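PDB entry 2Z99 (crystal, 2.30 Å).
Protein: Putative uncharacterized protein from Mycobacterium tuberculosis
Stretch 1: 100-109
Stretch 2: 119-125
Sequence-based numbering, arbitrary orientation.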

ATOM      1  N   ARG A 100     -29.228  -4.386  13.482  1.00 59.48           N
ATOM      2  CA  ARG A 100     -30.678  -4.281  13.512  1.00 58.97           C
ATOM      3  C   ARG A 100     -31.165  -3.992  14.930  1.00 56.75           C
ATOM      4  O   ARG A 100     -32.135  -3.261  15.128  1.00 56.17           O
ATOM      5  N   ALA A 101     -30.484  -4.562  15.916  1.00 52.98           N
ATOM      6  CA  ALA A 101     -30.862  -4.338  17.300  1.00 50.95           C
ATOM      7  C   ALA A 101     -30.782  -2.844  17.589  1.00 50.49           C
ATOM      8  O   ALA A 101     -31.676  -2.277  18.216  1.00 49.27           O
ATOM      9  N   ALA A 102     -29.707  -2.213  17.122  1.00 48.80           N
ATOM     10  CA  ALA A 102     -29.500  -0.784  17.327  1.00 47.10           C
ATOM     11  C   ALA A 102     -30.599   0.043  16.663  1.00 46.35           C
ATOM     12  O   ALA A 102     -31.200   0.896  17.303  1.00 45.31           O
ATOM     13  N   LEU A 103     -30.859  -0.198  15.383  1.00 47.60           N
ATOM     14  CA  LEU A 103     -31.903   0.552  14.699  1.00 49.74           C
ATOM     15  C   LEU A 103     -33.213   0.382  15.460  1.00 51.94           C
ATOM     16  O   LEU A 103     -33.980   1.334  15.651  1.00 52.04           O
ATOM     17  N   GLU A 104     -33.451  -0.846  15.902  1.00 53.61           N
ATOM     18  CA  GLU A 104     -34.643  -1.192  16.652  1.00 53.02           C
ATOM     19  C   GLU A 104     -34.795  -0.245  17.838  1.00 51.32           C
ATOM     20  O   GLU A 104     -35.820   0.407  17.994  1.00 51.65           O
ATOM     21  N   THR A 105     -33.768  -0.167  18.676  1.00 49.46           N
ATOM     22  CA  THR A 105     -33.836   0.693  19.846  1.00 50.31           C
ATOM     23  C   THR A 105     -33.810   2.161  19.477  1.00 50.46           C
ATOM     24  O   THR A 105     -34.287   3.003  20.234  1.00 51.18           O
ATOM     25  N   LEU A 106     -33.266   2.474  18.310  1.00 50.98           N
ATOM     26  CA  LEU A 106     -33.227   3.863  17.878  1.00 50.90           C
ATOM     27  C   LEU A 106     -34.675   4.253  17.619  1.00 50.00           C
ATOM     28  O   LEU A 106     -35.131   5.311  18.046  1.00 49.47           O
ATOM     29  N   ALA A 107     -35.391   3.372  16.926  1.00 49.84           N
ATOM     30  CA  ALA A 107     -36.793   3.590  16.589  1.00 49.66           C
ATOM     31  C   ALA A 107     -37.639   3.776  17.840  1.00 50.93           C
ATOM     32  O   ALA A 107     -38.560   4.599  17.864  1.00 51.83           O
ATOM     33  N   VAL A 108     -37.334   3.009  18.880  1.00 49.93           N
ATOM     34  CA  VAL A 108     -38.083   3.123  20.113  1.00 49.32           C
ATOM     35  C   VAL A 108     -37.958   4.545  20.654  1.00 50.30           C
ATOM     36  O   VAL A 108     -38.956   5.161  21.015  1.00 51.63           O
ATOM     37  N   VAL A 109     -36.735   5.068  20.699  1.00 51.31           N
ATOM     38  CA  VAL A 109     -36.508   6.421  21.193  1.00 51.19           C
ATOM     39  C   VAL A 109     -37.171   7.419  20.273  1.00 54.61           C
ATOM     40  O   VAL A 109     -37.780   8.382  20.726  1.00 54.90           O
ATOM     41  N   ARG A 119     -37.621   2.513  30.025  1.00 48.25           N
ATOM     42  CA  ARG A 119     -38.735   2.130  29.164  1.00 49.01           C
ATOM     43  C   ARG A 119     -38.227   1.560  27.848  1.00 48.34           C
ATOM     44  O   ARG A 119     -38.919   0.785  27.189  1.00 49.73           O
ATOM     45  N   VAL A 120     -37.024   1.956  27.454  1.00 46.16           N
ATOM     46  CA  VAL A 120     -36.448   1.436  26.228  1.00 44.05           C
ATOM     47  C   VAL A 120     -36.015  -0.003  26.498  1.00 43.60           C
ATOM     48  O   VAL A 120     -36.209  -0.896  25.677  1.00 45.41           O
ATOM     49  N   SER A 121     -35.423  -0.219  27.660  1.00 40.87           N
ATOM     50  CA  SER A 121     -34.979  -1.542  28.039  1.00 42.51           C
ATOM     51  C   SER A 121     -36.193  -2.480  28.148  1.00 42.96           C
ATOM     52  O   SER A 121     -36.162  -3.622  27.677  1.00 42.50           O
ATOM     53  N   ALA A 122     -37.268  -1.988  28.749  1.00 42.15           N
ATOM     54  CA  ALA A 122     -38.468  -2.793  28.903  1.00 41.80           C
ATOM     55  C   ALA A 122     -39.106  -3.081  27.552  1.00 41.71           C
ATOM     56  O   ALA A 122     -39.392  -4.238  27.226  1.00 42.13           O
ATOM     57  N   VAL A 123     -39.324  -2.033  26.766  1.00 41.00           N
ATOM     58  CA  VAL A 123     -39.921  -2.180  25.442  1.00 39.92           C
ATOM     59  C   VAL A 123     -39.119  -3.114  24.539  1.00 41.71           C
ATOM     60  O   VAL A 123     -39.694  -3.834  23.728  1.00 43.75           O
ATOM     61  N   ARG A 124     -37.797  -3.109  24.667  1.00 42.11           N
ATOM     62  CA  ARG A 124     -36.971  -3.978  23.839  1.00 43.97           C
ATOM     63  C   ARG A 124     -36.890  -5.373  24.469  1.00 45.76           C
ATOM     64  O   ARG A 124     -36.634  -6.370  23.785  1.00 44.99           O
ATOM     65  N   GLY A 125     -37.105  -5.427  25.778  1.00 45.84           N
ATOM     66  CA  GLY A 125     -37.043  -6.687  26.490  1.00 44.44           C
ATOM     67  C   GLY A 125     -35.625  -7.148  26.745  1.00 43.19           C
ATOM     68  O   GLY A 125     -35.383  -8.341  26.886  1.00 43.39           O
TER

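Packing of helix 100-109 against helix 119-124, two segments of one chain whose axes come within 10.1 Å and run at 124° between their N-to-C directions. The contact is small, burying 340 Å² in total, and it is built round Arg124, Val108 and Val120. Arg124 has the most surface covered, 97 Å². Its CA-to-CB bond points toward helix 100-109, and chi1, chi2 and chi3 are all m, so the chain folds along the neighbouring helix and lodges as a knob among Ala101, Glu104, Thr105 and Val108. These four residues are spaced three or four apart, or adjacent, and so line one side of the helix. The aliphatic part of the arginine meets Val108, with CD of Arg124 4.2 Å from CG2 of Val108. Farther out, NE of Arg124 lies 4.0 Å from CB of Glu104, and NH2 of Arg124 reaches to 3.6 Å from CB of Ala101. Glu104 sets its CA-to-CB bond toward the arginine, but the end of its side chain leads away, leaving CB as the closest point and the carboxylate without a salt bridge to the guanidinium. Ala101 O is modelled over one face of the guanidinium, off the plane of the N-H groups, though its position is uncertain; no hydrogen bond joins the two stretches.

Val108, covered over 66 Å², has its CA-to-CB bond toward helix 119-124 in the t rotamer and sits between two valines. CG1 of Val108 is 4.2 Å from CG2 of Val120, and CG1 and CG2 of Val108 both lie 4.0 Å from CG1 of Val123. All three valines are t, and these are ordinary van der Waals distances between apolar branches. The CA-to-CB bond of Val120, covered over 56 Å², also points toward the partner helix; its CA lies 6.6 Å from the CA of Val108, near enough for short branched side chains to fill the gap. CG2 of Val120 also meets CG2 of Val109 at 4.1 Å, although the CA-to-CB bond of Val109 is directed sideways.

Thr105 touches both Val120 and Arg124. Its CA-to-CB bond points toward the other helix, with chi1 at 138°, between wells; its OG1 is 4.0 Å from CG1 of Val120 and is buried without a polar partner anywhere in the model. CG2 of Thr105 is modelled too close to NH1 of Arg124, so the details of this corner deserve caution. Ala102 and Leu106 point away from the contact. Past the arginine, Gly125 leaves helical geometry with positive phi, a conformation that favours glycine, and adds nothing to the packing.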

ATOM      1  CB  ARG A 100     -31.312  -5.566  12.985  1.00 62.19           C
ATOM      2  CG  ARG A 100     -32.831  -5.526  12.949  1.00 68.38           C
ATOM      3  CD  ARG A 100     -33.418  -6.672  12.124  1.00 74.67           C
ATOM      4  NE  ARG A 100     -33.240  -6.486  10.681  1.00 78.61           N
ATOM      5  CZ  ARG A 100     -32.104  -6.696  10.017  1.00 80.52           C
ATOM      6  NH1 ARG A 100     -31.014  -7.112  10.653  1.00 81.82           N
ATOM      7  NH2 ARG A 100     -32.056  -6.480   8.706  1.00 81.11           N
ATOM      8  CB  ALA A 101     -29.932  -5.105  18.233  1.00 51.06           C
ATOM      9  CB  ALA A 102     -28.145  -0.375  16.787  1.00 46.48           C
ATOM     10  CB  LEU A 103     -32.071   0.066  13.253  1.00 50.43           C
ATOM     11  CG  LEU A 103     -31.054   0.475  12.176  1.00 52.19           C
ATOM     12  CD1 LEU A 103     -30.478   1.847  12.516  1.00 51.25           C
ATOM     13  CD2 LEU A 103     -29.943  -0.556  12.065  1.00 51.98           C
ATOM     14  CB  GLU A 104     -34.523  -2.622  17.173  1.00 57.47           C
ATOM     15  CG  GLU A 104     -35.767  -3.476  17.007  1.00 65.96           C
ATOM     16  CD  GLU A 104     -35.758  -4.277  15.717  1.00 70.58           C
ATOM     17  OE1 GLU A 104     -36.056  -3.692  14.651  1.00 74.06           O
ATOM     18  OE2 GLU A 104     -35.438  -5.489  15.773  1.00 73.64           O
ATOM     19  CB  THR A 105     -32.705   0.372  20.874  1.00 49.79           C
ATOM     20  OG1 THR A 105     -32.156   1.587  21.392  1.00 50.24           O
ATOM     21  CG2 THR A 105     -31.622  -0.442  20.245  1.00 49.58           C
ATOM     22  CB  LEU A 106     -32.420   4.011  16.586  1.00 51.68           C
ATOM     23  CG  LEU A 106     -31.796   5.373  16.256  1.00 52.39           C
ATOM     24  CD1 LEU A 106     -31.634   5.452  14.753  1.00 51.85           C
ATOM     25  CD2 LEU A 106     -32.656   6.529  16.742  1.00 53.13           C
ATOM     26  CB  ALA A 107     -37.320   2.425  15.781  1.00 48.28           C
ATOM     27  CB  VAL A 108     -37.587   2.094  21.165  1.00 47.60           C
ATOM     28  CG1 VAL A 108     -38.280   2.324  22.503  1.00 46.40           C
ATOM     29  CG2 VAL A 108     -37.871   0.697  20.678  1.00 44.63           C
ATOM     30  CB  VAL A 109     -35.008   6.777  21.260  1.00 49.75           C
ATOM     31  CG1 VAL A 109     -34.840   8.270  21.498  1.00 47.63           C
ATOM     32  CG2 VAL A 109     -34.336   5.999  22.384  1.00 45.69           C
ATOM     33  CB  ARG A 119     -39.658   3.315  28.875  1.00 50.67           C
ATOM     34  CG  ARG A 119     -40.892   2.932  28.057  1.00 52.84           C
ATOM     35  CD  ARG A 119     -41.714   4.146  27.640  1.00 58.03           C
ATOM     36  NE  ARG A 119     -42.967   4.313  28.381  1.00 61.06           N
ATOM     37  CZ  ARG A 119     -43.068   4.387  29.708  1.00 62.78           C
ATOM     38  NH1 ARG A 119     -41.983   4.300  30.472  1.00 63.52           N
ATOM     39  NH2 ARG A 119     -44.259   4.570  30.272  1.00 61.41           N
ATOM     40  CB  VAL A 120     -35.217   2.248  25.784  1.00 43.14           C
ATOM     41  CG1 VAL A 120     -34.589   1.592  24.581  1.00 38.21           C
ATOM     42  CG2 VAL A 120     -35.623   3.678  25.447  1.00 43.75           C
ATOM     43  CB  SER A 121     -34.229  -1.460  29.365  1.00 41.95           C
ATOM     44  OG  SER A 121     -33.579  -2.674  29.651  1.00 45.49           O
ATOM     45  CB  ALA A 122     -39.462  -2.093  29.811  1.00 39.06           C
ATOM     46  CB  VAL A 123     -40.067  -0.807  24.746  1.00 40.60           C
ATOM     47  CG1 VAL A 123     -40.391  -0.981  23.265  1.00 39.93           C
ATOM     48  CG2 VAL A 123     -41.162  -0.012  25.424  1.00 39.81           C
ATOM     49  CB  ARG A 124     -35.555  -3.409  23.693  1.00 43.92           C
ATOM     50  CG  ARG A 124     -35.406  -2.198  22.769  1.00 44.07           C
ATOM     51  CD  ARG A 124     -35.262  -2.582  21.297  1.00 46.54           C
ATOM     52  NE  ARG A 124     -34.238  -3.605  21.022  1.00 51.19           N
ATOM     53  CZ  ARG A 124     -32.955  -3.537  21.387  1.00 52.78           C
ATOM     54  NH1 ARG A 124     -32.499  -2.490  22.062  1.00 55.11           N
ATOM     55  NH2 ARG A 124     -32.115  -4.512  21.065  1.00 50.92           N
TER